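Local coordinates for 402AA LONG hypothetical molybdopterin biosynthesis MOEA protein (Pyrococcus horikoshii, PDB 1UZ5), which probably catalyses the insertion of molybdate into adenylyl-molybdopterin, releasing AMP, in a magnesium-dependent late step of molybdenum cofactor synthesis, at residues 17-22 / 287-292; 296-301 / 316-321; 239-244 / 269-274; 214-219 / 309-314. All coordinates share one frame; numbering follows the deposited sequence. Where two conformers were deposited one is given.

Interaction 1: 17-22 / 287-292; sequences QSFKIS and TIIGVI
Phe19 makes an apolar contact with Ile289 and Val291, where the loop just past helix 9-18 lies against strand 288-292. The phenyl ring points at the strand by its far end. On one side its CE2 meets Ile289 CG2 at 3.6 Å, and this methyl sits at the ring edge, in the plane of the ring. On the other, Phe19 CE1 comes to 3.3 Å of Val291 CG2, which makes this the tightest spot; the two side chains approach from opposite directions, and the methyl lies oblique to the ring. Phe19 CZ falls between them, 3.7 Å from Val291 CG2 and 3.9 Å from Ile289 CG2. Strand 288-292 belongs to the mixed sheet of the molybdopterin-binding α/β domain, hydrogen-bonded on its two sides to strands 295-300 and 273-277. Alternation along it turns Ile289 and Val291 to the face that carries helix 304-322, while Ile288 and Ile292 turn to helix 263-271. Gly290, between the two contact residues, brings only its carbonyl oxygen near, 4.1 Å from Phe19 CZ. Val291 has CG1 anti to its backbone N (chi1 -180°), which leaves CG2 as the branch facing the ring. Leu318 and Pro296 also touch Phe19.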
loop_
_atom_site.group_PDB
_atom_site.type_symbol
_atom_site.label_atom_id
_atom_site.label_comp_id
_atom_site.label_asym_id
_atom_site.label_seq_id
_atom_site.Cartn_x
_atom_site.Cartn_y
_atom_site.Cartn_z
ATOM N N GLN A 17 16.712 5.106 -11.528
ATOM C CA GLN A 17 15.895 6.295 -11.325
ATOM C C GLN A 17 15.619 6.953 -12.669
ATOM O O GLN A 17 14.566 7.558 -12.867
ATOM C CB GLN A 17 16.611 7.286 -10.409
ATOM C CG GLN A 17 16.897 6.748 -9.020
ATOM C CD GLN A 17 17.608 7.757 -8.142
ATOM O OE1 GLN A 17 17.102 8.852 -7.904
ATOM N NE2 GLN A 17 18.787 7.392 -7.653
ATOM N N SER A 18 16.564 6.826 -13.597
ATOM C CA SER A 18 16.401 7.421 -14.919
ATOM C C SER A 18 15.315 6.696 -15.696
ATOM O O SER A 18 14.780 7.230 -16.670
ATOM C CB SER A 18 17.714 7.366 -15.709
ATOM O OG SER A 18 17.854 6.133 -16.393
ATOM N N PHE A 19 14.997 5.472 -15.281
ATOM C CA PHE A 19 13.951 4.711 -15.957
ATOM C C PHE A 19 12.607 5.205 -15.459
ATOM O O PHE A 19 12.494 5.721 -14.347
ATOM C CB PHE A 19 14.051 3.210 -15.659
ATOM C CG PHE A 19 15.333 2.574 -16.110
ATOM C CD1 PHE A 19 15.989 3.021 -17.254
ATOM C CD2 PHE A 19 15.871 1.503 -15.402
ATOM C CE1 PHE A 19 17.166 2.410 -17.686
ATOM C CE2 PHE A 19 17.046 0.884 -15.825
ATOM C CZ PHE A 19 17.695 1.340 -16.972
ATOM N N LYS A 20 11.582 5.044 -16.279
ATOM C CA LYS A 20 10.259 5.470 -15.880
ATOM C C LYS A 20 9.226 4.540 -16.484
ATOM O O LYS A 20 9.132 4.402 -17.702
ATOM C CB LYS A 20 10.005 6.911 -16.329
ATOM C CG LYS A 20 8.806 7.562 -15.661
ATOM C CD LYS A 20 8.734 9.043 -16.000
ATOM C CE LYS A 20 7.625 9.741 -15.228
ATOM N NZ LYS A 20 7.607 11.207 -15.501
ATOM N N ILE A 21 8.470 3.882 -15.616
ATOM C CA ILE A 21 7.424 2.977 -16.055
ATOM C C ILE A 21 6.098 3.693 -15.840
ATOM O O ILE A 21 5.870 4.288 -14.788
ATOM C CB ILE A 21 7.404 1.672 -15.225
ATOM C CG1 ILE A 21 8.760 0.965 -15.309
ATOM C CG2 ILE A 21 6.290 0.760 -15.724
ATOM C CD1 ILE A 21 9.134 0.509 -16.700
ATOM N N SER A 22 5.237 3.652 -16.847
ATOM C CA SER A 22 3.921 4.269 -16.746
ATOM C C SER A 22 2.929 3.190 -17.132
ATOM O O SER A 22 2.595 3.027 -18.303
ATOM C CB SER A 22 3.803 5.469 -17.688
ATOM O OG SER A 22 4.585 6.553 -17.215
ATOM N N THR A 287 25.714 -8.256 -11.409
ATOM C CA THR A 287 24.383 -7.757 -11.760
ATOM C C THR A 287 24.375 -6.871 -13.006
ATOM O O THR A 287 25.225 -5.997 -13.173
ATOM C CB THR A 287 23.756 -6.981 -10.586
ATOM O OG1 THR A 287 23.688 -7.837 -9.439
ATOM C CG2 THR A 287 22.354 -6.515 -10.941
ATOM N N ILE A 288 23.402 -7.110 -13.877
ATOM C CA ILE A 288 23.261 -6.364 -15.120
ATOM C C ILE A 288 21.984 -5.518 -15.147
ATOM O O ILE A 288 20.949 -5.918 -14.611
ATOM C CB ILE A 288 23.199 -7.329 -16.324
ATOM C CG1 ILE A 288 24.454 -8.202 -16.355
ATOM C CG2 ILE A 288 23.057 -6.546 -17.616
ATOM C CD1 ILE A 288 24.379 -9.328 -17.365
ATOM N N ILE A 289 22.070 -4.349 -15.775
ATOM C CA ILE A 289 20.923 -3.456 -15.923
ATOM C C ILE A 289 20.992 -2.883 -17.329
ATOM O O ILE A 289 21.965 -2.220 -17.691
ATOM C CB ILE A 289 20.947 -2.286 -14.923
ATOM C CG1 ILE A 289 21.007 -2.811 -13.493
ATOM C CG2 ILE A 289 19.691 -1.437 -15.097
ATOM C CD1 ILE A 289 21.102 -1.723 -12.452
ATOM N N GLY A 290 19.964 -3.151 -18.126
ATOM C CA GLY A 290 19.943 -2.648 -19.483
ATOM C C GLY A 290 18.564 -2.207 -19.930
ATOM O O GLY A 290 17.627 -2.112 -19.128
ATOM N N VAL A 291 18.441 -1.936 -21.223
ATOM C CA VAL A 291 17.183 -1.500 -21.807
ATOM C C VAL A 291 17.026 -2.099 -23.195
ATOM O O VAL A 291 17.932 -2.017 -24.024
ATOM C CB VAL A 291 17.121 0.045 -21.920
ATOM C CG1 VAL A 291 15.793 0.473 -22.527
ATOM C CG2 VAL A 291 17.305 0.678 -20.547
ATOM N N ILE A 292 15.879 -2.723 -23.430
ATOM C CA ILE A 292 15.565 -3.325 -24.716
ATOM C C ILE A 292 14.197 -2.790 -25.123
ATOM O O ILE A 292 13.218 -2.941 -24.387
ATOM C CB ILE A 292 15.492 -4.861 -24.627
ATOM C CG1 ILE A 292 16.849 -5.426 -24.187
ATOM C CG2 ILE A 292 15.085 -5.436 -25.976
ATOM C CD1 ILE A 292 16.865 -6.938 -24.032
#

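Interaction 2: 296-301 / 316-321; sequences PVFGLP and VPLLLR
Leu318 reaches from helix 304-322 to Phe298 and Pro296 on strand 295-300, and a single methyl, CD2, does the touching. The apolar contact is small but fully buried. Leu318 CD2 lies 3.8 Å from Phe298 CE2, at the edge of the ring and in its plane, with CZ only slightly farther off. The ring therefore offers its rim to the leucine, and the two side chains run obliquely to each other. The same methyl comes to 4.1 Å of Pro296 CB, so it settles between two residues of the strand that are two apart and turn to the same sheet face. An extended first torsion, CG anti to the backbone N at chi1 178°, carries the leucine branch from the helix towards the sheet.

Strand and helix follow one another directly in the chain: this is a β-α unit of the α/β molybdopterin-binding domain, its helix folded back over the strand just left. Val16 of helix 9-18 touches both Phe298 and Leu318 and continues the apolar layer towards the N terminus.

Backbone bonds hold each partner separately. Phe298 pairs with Val250 and Ile252 of the parallel strand 249-253, and Val297 with Gly290 of the antiparallel one. In the helix, Leu320 N bonds to Val316 O at 2.8 Å and Arg321 N to Pro317 O at 3.1 Å, just past a kink at Pro317, whose ring nitrogen has no hydrogen to give to the preceding turn.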
loop_
_atom_site.group_PDB
_atom_site.type_symbol
_atom_site.label_atom_id
_atom_site.label_comp_id
_atom_site.label_asym_id
_atom_site.label_seq_id
_atom_site.Cartn_x
_atom_site.Cartn_y
_atom_site.Cartn_z
ATOM N N PRO A 296 13.110 -1.597 -19.228
ATOM C CA PRO A 296 14.210 -1.948 -18.327
ATOM C C PRO A 296 14.373 -3.466 -18.237
ATOM O O PRO A 296 13.389 -4.208 -18.234
ATOM C CB PRO A 296 13.777 -1.341 -16.993
ATOM C CG PRO A 296 12.952 -0.154 -17.413
ATOM C CD PRO A 296 12.131 -0.732 -18.547
ATOM N N VAL A 297 15.618 -3.921 -18.184
ATOM C CA VAL A 297 15.919 -5.344 -18.080
ATOM C C VAL A 297 16.947 -5.501 -16.970
ATOM O O VAL A 297 17.934 -4.765 -16.918
ATOM C CB VAL A 297 16.510 -5.900 -19.390
ATOM C CG1 VAL A 297 16.701 -7.416 -19.281
ATOM C CG2 VAL A 297 15.597 -5.563 -20.548
ATOM N N PHE A 298 16.703 -6.452 -16.077
ATOM C CA PHE A 298 17.599 -6.708 -14.956
ATOM C C PHE A 298 18.105 -8.148 -14.992
ATOM O O PHE A 298 17.345 -9.077 -15.268
ATOM C CB PHE A 298 16.869 -6.478 -13.625
ATOM C CG PHE A 298 16.515 -5.041 -13.358
ATOM C CD1 PHE A 298 17.369 -4.225 -12.620
ATOM C CD2 PHE A 298 15.316 -4.511 -13.823
ATOM C CE1 PHE A 298 17.031 -2.898 -12.342
ATOM C CE2 PHE A 298 14.967 -3.186 -13.550
ATOM C CZ PHE A 298 15.824 -2.379 -12.808
ATOM N N GLY A 299 19.397 -8.312 -14.726
ATOM C CA GLY A 299 20.001 -9.634 -14.682
ATOM C C GLY A 299 20.498 -9.764 -13.256
ATOM O O GLY A 299 21.479 -9.124 -12.881
ATOM N N LEU A 300 19.814 -10.568 -12.448
ATOM C CA LEU A 300 20.189 -10.727 -11.046
ATOM C C LEU A 300 20.864 -12.065 -10.748
ATOM O O LEU A 300 20.765 -13.007 -11.534
ATOM C CB LEU A 300 18.944 -10.593 -10.161
ATOM C CG LEU A 300 18.038 -9.382 -10.406
ATOM C CD1 LEU A 300 16.855 -9.448 -9.453
ATOM C CD2 LEU A 300 18.816 -8.093 -10.206
ATOM N N PRO A 301 21.544 -12.162 -9.591
ATOM C CA PRO A 301 22.241 -13.379 -9.157
ATOM C C PRO A 301 21.282 -14.559 -9.006
ATOM O O PRO A 301 20.090 -14.374 -8.743
ATOM C CB PRO A 301 22.839 -12.977 -7.811
ATOM C CG PRO A 301 23.045 -11.502 -7.948
ATOM C CD PRO A 301 21.776 -11.063 -8.637
ATOM N N VAL A 316 12.707 -3.120 -6.906
ATOM C CA VAL A 316 11.632 -2.608 -6.071
ATOM C C VAL A 316 11.436 -1.093 -6.186
ATOM O O VAL A 316 10.319 -0.634 -6.416
ATOM C CB VAL A 316 11.845 -3.025 -4.598
ATOM C CG1 VAL A 316 10.818 -2.356 -3.698
ATOM C CG2 VAL A 316 11.713 -4.548 -4.481
ATOM N N PRO A 317 12.513 -0.299 -6.046
ATOM C CA PRO A 317 12.343 1.155 -6.156
ATOM C C PRO A 317 11.652 1.564 -7.464
ATOM O O PRO A 317 10.820 2.472 -7.482
ATOM C CB PRO A 317 13.775 1.670 -6.055
ATOM C CG PRO A 317 14.404 0.678 -5.108
ATOM C CD PRO A 317 13.901 -0.634 -5.673
ATOM N N LEU A 318 11.998 0.882 -8.552
ATOM C CA LEU A 318 11.411 1.163 -9.856
ATOM C C LEU A 318 9.911 0.879 -9.844
ATOM O O LEU A 318 9.107 1.692 -10.299
ATOM C CB LEU A 318 12.075 0.303 -10.935
ATOM C CG LEU A 318 11.538 0.441 -12.363
ATOM C CD1 LEU A 318 11.722 1.871 -12.849
ATOM C CD2 LEU A 318 12.263 -0.529 -13.284
ATOM N N LEU A 319 9.542 -0.283 -9.317
ATOM C CA LEU A 319 8.145 -0.684 -9.260
ATOM C C LEU A 319 7.322 0.219 -8.343
ATOM O O LEU A 319 6.198 0.590 -8.672
ATOM C CB LEU A 319 8.048 -2.144 -8.802
ATOM C CG LEU A 319 8.853 -3.100 -9.689
ATOM C CD1 LEU A 319 8.673 -4.541 -9.228
ATOM C CD2 LEU A 319 8.400 -2.944 -11.136
ATOM N N LEU A 320 7.886 0.575 -7.194
ATOM C CA LEU A 320 7.188 1.437 -6.254
ATOM C C LEU A 320 6.906 2.803 -6.873
ATOM O O LEU A 320 5.814 3.346 -6.718
ATOM C CB LEU A 320 8.007 1.598 -4.970
ATOM C CG LEU A 320 8.148 0.328 -4.123
ATOM C CD1 LEU A 320 8.916 0.635 -2.845
ATOM C CD2 LEU A 320 6.765 -0.219 -3.789
ATOM N N ARG A 321 7.888 3.352 -7.582
ATOM C CA ARG A 321 7.721 4.653 -8.219
ATOM C C ARG A 321 6.633 4.598 -9.276
ATOM O O ARG A 321 5.898 5.562 -9.469
ATOM C CB ARG A 321 9.035 5.107 -8.843
ATOM C CG ARG A 321 10.083 5.496 -7.819
ATOM C CD ARG A 321 11.456 5.539 -8.449
ATOM N NE ARG A 321 12.470 5.758 -7.420
ATOM C CZ ARG A 321 13.729 5.336 -7.498
ATOM N NH1 ARG A 321 14.568 5.589 -6.504
ATOM N NH2 ARG A 321 14.146 4.656 -8.559
#

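Interaction 3: 239-244 / 269-274; sequences LIEKAV and EELGEV
Leu271, the last helical residue of helix 263-271, leans on Ile240 and Glu241 of helix 233-246 with both of its methyls. In the apolar part, Leu271 CD1 meets Ile240 CG2 at 3.7 Å. Ile240 is buried here, since Ile186, Ile252 and Ile292 of the sheet touch it too, and Ile292 also touches Leu271. With CG anti to the carbonyl carbon (chi1 -76°), the leucine fork is turned across to the other helix.

Glu241 adds a second group of contacts, through its CG and one carboxylate oxygen. It crosses Leu271 at about a right angle, Glu241 CG lying 4.1 Å from Leu271 CD1 and CD2 alike, and Glu241 OE2 4.0 Å from Leu271 CD2. The exposed glutamate thus lies over part of the leucine, at the rim of the contact. An alanine in place of Leu271 would probably open a gap beside Ile240 CG2 and leave the Glu241 chain without the fork it lies across.

Among the charges, Glu241 OE2 and Glu270 OE2 stand 6.7 Å apart, a like pair that may mildly repel; Glu270 has a long, weak ion pair with Lys233.

Gly272 then leaves helical geometry and the chain turns into strand 273-277. Two neighbouring helices packed side by side on one face of a central sheet, as here, are the outer layer of a three-layer α/β/α sandwich.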
loop_
_atom_site.group_PDB
_atom_site.type_symbol
_atom_site.label_atom_id
_atom_site.label_comp_id
_atom_site.label_asym_id
_atom_site.label_seq_id
_atom_site.Cartn_x
_atom_site.Cartn_y
_atom_site.Cartn_z
ATOM N N LEU A 239 13.807 -16.290 -25.347
ATOM C CA LEU A 239 12.950 -16.048 -24.194
ATOM C C LEU A 239 12.932 -14.575 -23.802
ATOM O O LEU A 239 11.886 -14.039 -23.444
ATOM C CB LEU A 239 13.399 -16.916 -23.013
ATOM C CG LEU A 239 12.356 -17.178 -21.924
ATOM C CD1 LEU A 239 11.056 -17.659 -22.558
ATOM C CD2 LEU A 239 12.892 -18.219 -20.944
ATOM N N ILE A 240 14.087 -13.918 -23.865
ATOM C CA ILE A 240 14.157 -12.503 -23.532
ATOM C C ILE A 240 13.303 -11.708 -24.520
ATOM O O ILE A 240 12.644 -10.738 -24.144
ATOM C CB ILE A 240 15.603 -11.977 -23.575
ATOM C CG1 ILE A 240 16.396 -12.550 -22.396
ATOM C CG2 ILE A 240 15.610 -10.458 -23.524
ATOM C CD1 ILE A 240 17.830 -12.061 -22.318
ATOM N N GLU A 241 13.315 -12.123 -25.782
ATOM C CA GLU A 241 12.522 -11.446 -26.800
ATOM C C GLU A 241 11.034 -11.538 -26.479
ATOM O O GLU A 241 10.300 -10.566 -26.647
ATOM C CB GLU A 241 12.797 -12.046 -28.179
ATOM C CG GLU A 241 14.034 -11.480 -28.855
ATOM C CD GLU A 241 14.359 -12.195 -30.149
ATOM O OE1 GLU A 241 13.437 -12.382 -30.973
ATOM O OE2 GLU A 241 15.535 -12.565 -30.344
ATOM N N LYS A 242 10.592 -12.704 -26.016
ATOM C CA LYS A 242 9.189 -12.894 -25.660
ATOM C C LYS A 242 8.859 -12.091 -24.406
ATOM O O LYS A 242 7.800 -11.478 -24.306
ATOM C CB LYS A 242 8.893 -14.374 -25.420
ATOM C CG LYS A 242 9.087 -15.248 -26.649
ATOM C CD LYS A 242 8.674 -16.691 -26.389
ATOM C CE LYS A 242 8.861 -17.543 -27.636
ATOM N NZ LYS A 242 8.394 -18.942 -27.437
ATOM N N ALA A 243 9.784 -12.094 -23.453
ATOM C CA ALA A 243 9.607 -11.364 -22.206
ATOM C C ALA A 243 9.431 -9.874 -22.480
ATOM O O ALA A 243 8.544 -9.231 -21.923
ATOM C CB ALA A 243 10.813 -11.592 -21.297
ATOM N N VAL A 244 10.288 -9.334 -23.344
ATOM C CA VAL A 244 10.245 -7.921 -23.700
ATOM C C VAL A 244 8.898 -7.519 -24.297
ATOM O O VAL A 244 8.461 -6.380 -24.145
ATOM C CB VAL A 244 11.366 -7.571 -24.713
ATOM C CG1 VAL A 244 11.184 -6.156 -25.235
ATOM C CG2 VAL A 244 12.725 -7.704 -24.045
ATOM N N GLU A 269 23.100 -6.922 -24.739
ATOM C CA GLU A 269 23.893 -5.976 -25.514
ATOM C C GLU A 269 23.502 -5.977 -26.989
ATOM O O GLU A 269 23.493 -4.928 -27.636
ATOM C CB GLU A 269 25.383 -6.306 -25.381
ATOM C CG GLU A 269 26.297 -5.297 -26.045
ATOM C CD GLU A 269 26.221 -3.931 -25.392
ATOM O OE1 GLU A 269 26.656 -3.805 -24.228
ATOM O OE2 GLU A 269 25.719 -2.988 -26.039
ATOM N N GLU A 270 23.173 -7.150 -27.521
ATOM C CA GLU A 270 22.797 -7.251 -28.925
ATOM C C GLU A 270 21.323 -6.975 -29.199
ATOM O O GLU A 270 20.944 -6.706 -30.339
ATOM C CB GLU A 270 23.178 -8.627 -29.479
ATOM C CG GLU A 270 22.488 -9.799 -28.817
ATOM C CD GLU A 270 22.975 -11.128 -29.366
ATOM O OE1 GLU A 270 24.182 -11.424 -29.222
ATOM O OE2 GLU A 270 22.156 -11.875 -29.943
ATOM N N LEU A 271 20.489 -7.049 -28.165
ATOM C CA LEU A 271 19.064 -6.782 -28.333
ATOM C C LEU A 271 18.775 -5.328 -27.980
ATOM O O LEU A 271 17.765 -4.759 -28.404
ATOM C CB LEU A 271 18.228 -7.703 -27.441
ATOM C CG LEU A 271 18.072 -9.159 -27.877
ATOM C CD1 LEU A 271 17.253 -9.916 -26.842
ATOM C CD2 LEU A 271 17.387 -9.216 -29.233
ATOM N N GLY A 272 19.672 -4.732 -27.203
ATOM C CA GLY A 272 19.498 -3.350 -26.799
ATOM C C GLY A 272 20.776 -2.733 -26.274
ATOM O O GLY A 272 21.790 -2.711 -26.967
ATOM N N GLU A 273 20.732 -2.235 -25.044
ATOM C CA GLU A 273 21.896 -1.606 -24.434
ATOM C C GLU A 273 22.069 -2.002 -22.975
ATOM O O GLU A 273 21.094 -2.197 -22.253
ATOM C CB GLU A 273 21.780 -0.082 -24.532
ATOM C CG GLU A 273 22.883 0.674 -23.799
ATOM C CD GLU A 273 22.801 2.178 -24.008
ATOM O OE1 GLU A 273 22.892 2.622 -25.174
ATOM O OE2 GLU A 273 22.645 2.915 -23.009
ATOM N N VAL A 274 23.322 -2.125 -22.551
ATOM C CA VAL A 274 23.635 -2.478 -21.176
ATOM C C VAL A 274 24.140 -1.231 -20.469
ATOM O O VAL A 274 25.253 -0.773 -20.724
ATOM C CB VAL A 274 24.730 -3.570 -21.099
ATOM C CG1 VAL A 274 25.167 -3.770 -19.658
ATOM C CG2 VAL A 274 24.203 -4.880 -21.664
#

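Interaction 4: 214-219 / 309-314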
loop_
_atom_site.group_PDB
_atom_site.type_symbol
_atom_site.label_atom_id
_atom_site.label_comp_id
_atom_site.label_asym_id
_atom_site.label_seq_id
_atom_site.Cartn_x
_atom_site.Cartn_y
_atom_site.Cartn_z
ATOM N N ASP A 214 5.802 -13.751 -7.383
ATOM C CA ASP A 214 4.901 -13.511 -6.274
ATOM C C ASP A 214 5.259 -12.306 -5.426
ATOM O O ASP A 214 4.369 -11.669 -4.869
ATOM C CB ASP A 214 4.751 -14.768 -5.417
ATOM C CG ASP A 214 3.906 -15.830 -6.102
ATOM O OD1 ASP A 214 3.189 -15.484 -7.068
ATOM O OD2 ASP A 214 3.940 -17.001 -5.678
ATOM N N ALA A 215 6.543 -11.978 -5.326
ATOM C CA ALA A 215 6.927 -10.802 -4.555
ATOM C C ALA A 215 6.393 -9.596 -5.336
ATOM O O ALA A 215 5.869 -8.639 -4.764
ATOM C CB ALA A 215 8.442 -10.718 -4.418
ATOM N N ILE A 216 6.519 -9.669 -6.656
ATOM C CA ILE A 216 6.049 -8.615 -7.540
ATOM C C ILE A 216 4.528 -8.485 -7.407
ATOM O O ILE A 216 4.000 -7.376 -7.326
ATOM C CB ILE A 216 6.428 -8.928 -8.998
ATOM C CG1 ILE A 216 7.953 -8.837 -9.148
ATOM C CG2 ILE A 216 5.721 -7.971 -9.951
ATOM C CD1 ILE A 216 8.462 -9.212 -10.518
ATOM N N ASN A 217 3.831 -9.616 -7.383
ATOM C CA ASN A 217 2.380 -9.594 -7.231
ATOM C C ASN A 217 2.024 -8.933 -5.902
ATOM O O ASN A 217 1.097 -8.130 -5.824
ATOM C CB ASN A 217 1.800 -11.011 -7.247
ATOM C CG ASN A 217 1.789 -11.625 -8.630
ATOM O OD1 ASN A 217 1.796 -10.917 -9.637
ATOM N ND2 ASN A 217 1.750 -12.953 -8.687
ATOM N N GLU A 218 2.772 -9.270 -4.858
ATOM C CA GLU A 218 2.525 -8.720 -3.535
ATOM C C GLU A 218 2.713 -7.215 -3.436
ATOM O O GLU A 218 1.944 -6.545 -2.750
ATOM C CB GLU A 218 3.409 -9.409 -2.490
ATOM C CG GLU A 218 2.916 -10.794 -2.065
ATOM C CD GLU A 218 3.671 -11.338 -0.861
ATOM O OE1 GLU A 218 4.149 -10.527 -0.040
ATOM O OE2 GLU A 218 3.775 -12.573 -0.726
ATOM N N LEU A 219 3.723 -6.671 -4.110
ATOM C CA LEU A 219 3.947 -5.233 -4.027
ATOM C C LEU A 219 3.011 -4.413 -4.918
ATOM O O LEU A 219 2.986 -3.191 -4.830
ATOM C CB LEU A 219 5.417 -4.900 -4.321
ATOM C CG LEU A 219 6.016 -5.130 -5.706
ATOM C CD1 LEU A 219 5.548 -4.048 -6.672
ATOM C CD2 LEU A 219 7.534 -5.098 -5.590
ATOM N N THR A 309 18.045 -9.858 -2.400
ATOM C CA THR A 309 18.703 -8.622 -2.005
ATOM C C THR A 309 18.811 -7.650 -3.168
ATOM O O THR A 309 18.457 -6.479 -3.036
ATOM C CB THR A 309 20.111 -8.897 -1.443
ATOM O OG1 THR A 309 19.990 -9.518 -0.161
ATOM C CG2 THR A 309 20.905 -7.603 -1.304
ATOM N N ASN A 310 19.295 -8.127 -4.311
ATOM C CA ASN A 310 19.438 -7.256 -5.471
ATOM C C ASN A 310 18.083 -6.815 -6.018
ATOM O O ASN A 310 17.951 -5.712 -6.547
ATOM C CB ASN A 310 20.244 -7.955 -6.563
ATOM C CG ASN A 310 21.733 -7.970 -6.265
ATOM O OD1 ASN A 310 22.160 -8.367 -5.181
ATOM N ND2 ASN A 310 22.529 -7.537 -7.230
ATOM N N PHE A 311 17.085 -7.683 -5.900
ATOM C CA PHE A 311 15.737 -7.369 -6.364
ATOM C C PHE A 311 15.242 -6.154 -5.582
ATOM O O PHE A 311 14.769 -5.172 -6.153
ATOM C CB PHE A 311 14.812 -8.567 -6.111
ATOM C CG PHE A 311 13.341 -8.256 -6.256
ATOM C CD1 PHE A 311 12.780 -8.040 -7.506
ATOM C CD2 PHE A 311 12.517 -8.210 -5.137
ATOM C CE1 PHE A 311 11.417 -7.787 -7.643
ATOM C CE2 PHE A 311 11.152 -7.958 -5.260
ATOM C CZ PHE A 311 10.602 -7.747 -6.517
ATOM N N THR A 312 15.378 -6.236 -4.265
ATOM C CA THR A 312 14.950 -5.179 -3.363
ATOM C C THR A 312 15.670 -3.856 -3.604
ATOM O O THR A 312 15.050 -2.788 -3.609
ATOM C CB THR A 312 15.177 -5.606 -1.910
ATOM O OG1 THR A 312 14.420 -6.792 -1.647
ATOM C CG2 THR A 312 14.748 -4.500 -0.947
ATOM N N LEU A 313 16.980 -3.932 -3.810
ATOM C CA LEU A 313 17.791 -2.741 -4.028
ATOM C C LEU A 313 17.601 -2.061 -5.374
ATOM O O LEU A 313 17.591 -0.834 -5.455
ATOM C CB LEU A 313 19.273 -3.082 -3.856
ATOM C CG LEU A 313 19.769 -3.315 -2.429
ATOM C CD1 LEU A 313 21.174 -3.895 -2.455
ATOM C CD2 LEU A 313 19.743 -1.996 -1.670
ATOM N N LEU A 314 17.431 -2.853 -6.427
ATOM C CA LEU A 314 17.314 -2.305 -7.776
ATOM C C LEU A 314 15.943 -2.291 -8.439
ATOM O O LEU A 314 15.559 -1.297 -9.055
ATOM C CB LEU A 314 18.279 -3.045 -8.708
ATOM C CG LEU A 314 19.739 -3.186 -8.262
ATOM C CD1 LEU A 314 20.504 -3.995 -9.293
ATOM C CD2 LEU A 314 20.367 -1.813 -8.085
#
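Phe311 pushes its ring from helix 304-322 into a shallow apolar seat on helix 208-219, overlapping Ala215, Ile216 and Leu219. Ile216 CG1 lies nearest, 3.9 Å from Phe311 CZ and equally close to CE1. Ala215 CB, on the same side of the ring plane as Ile216 CG1, is 4.0 Å from Phe311 CE2. Leu219, one turn along from Ala215, comes from the opposite direction and brings CD2 to 4.2 Å of Phe311 CZ, on the other side of the plane. All three methyl or methylene groups stand oblique to the ring, so its outer end is cupped and not stacked. Phe311 holds CG opposite its own amide nitrogen (chi1 167°), which sends the ring across to helix 208-219.

The reach is needed because the helix axes stay 12.5 Å apart, inclined at 34° with their directions roughly parallel. Both helices lie on the same face of the sheet in the α/β/α molybdopterin-binding domain: Ile216 also rests on Val183 and Val185, and Phe311 on Leu300. Replacing Phe311 with alanine would probably open a sizeable gap between the two helices and leave Ile216 and Leu219 without their aromatic partner.

Along helix 208-219, Asn217 ND2 makes a weak hydrogen bond to Asp214 OD1, 3.3 Å long and bent to 132°, while the same carboxylate is salt-bridged to Arg210 and Asn217 OD1 accepts from the backbone N of Gly223. Glu218 forms a salt bridge with Lys400 near the C terminus. On the partner helix, a wider π-type turn covers 311-314, beginning at the phenylalanine itself.

From the N terminus, interaction 1 opens first and closes the longest loop, bringing residues 17-22 of the N-terminal region back to strand 288-292 of the molybdopterin-binding domain. Within that loop, interaction 4 opens at 214-219 and interaction 3 opens and closes entirely, from 239-244 to 269-274. Interaction 4 closes only at 309-314, beyond strand 288-292, so it crosses interaction 1, and interaction 3 sits within both; it also crosses interaction 2, the short strand-to-helix return from 296-301 to 316-321. Interaction 3 ties helices on one sheet face, while the other three lie on the opposite face. Strands 288-292 and 295-300 join interactions 1 and 2, and helix 304-322 joins 2 and 4.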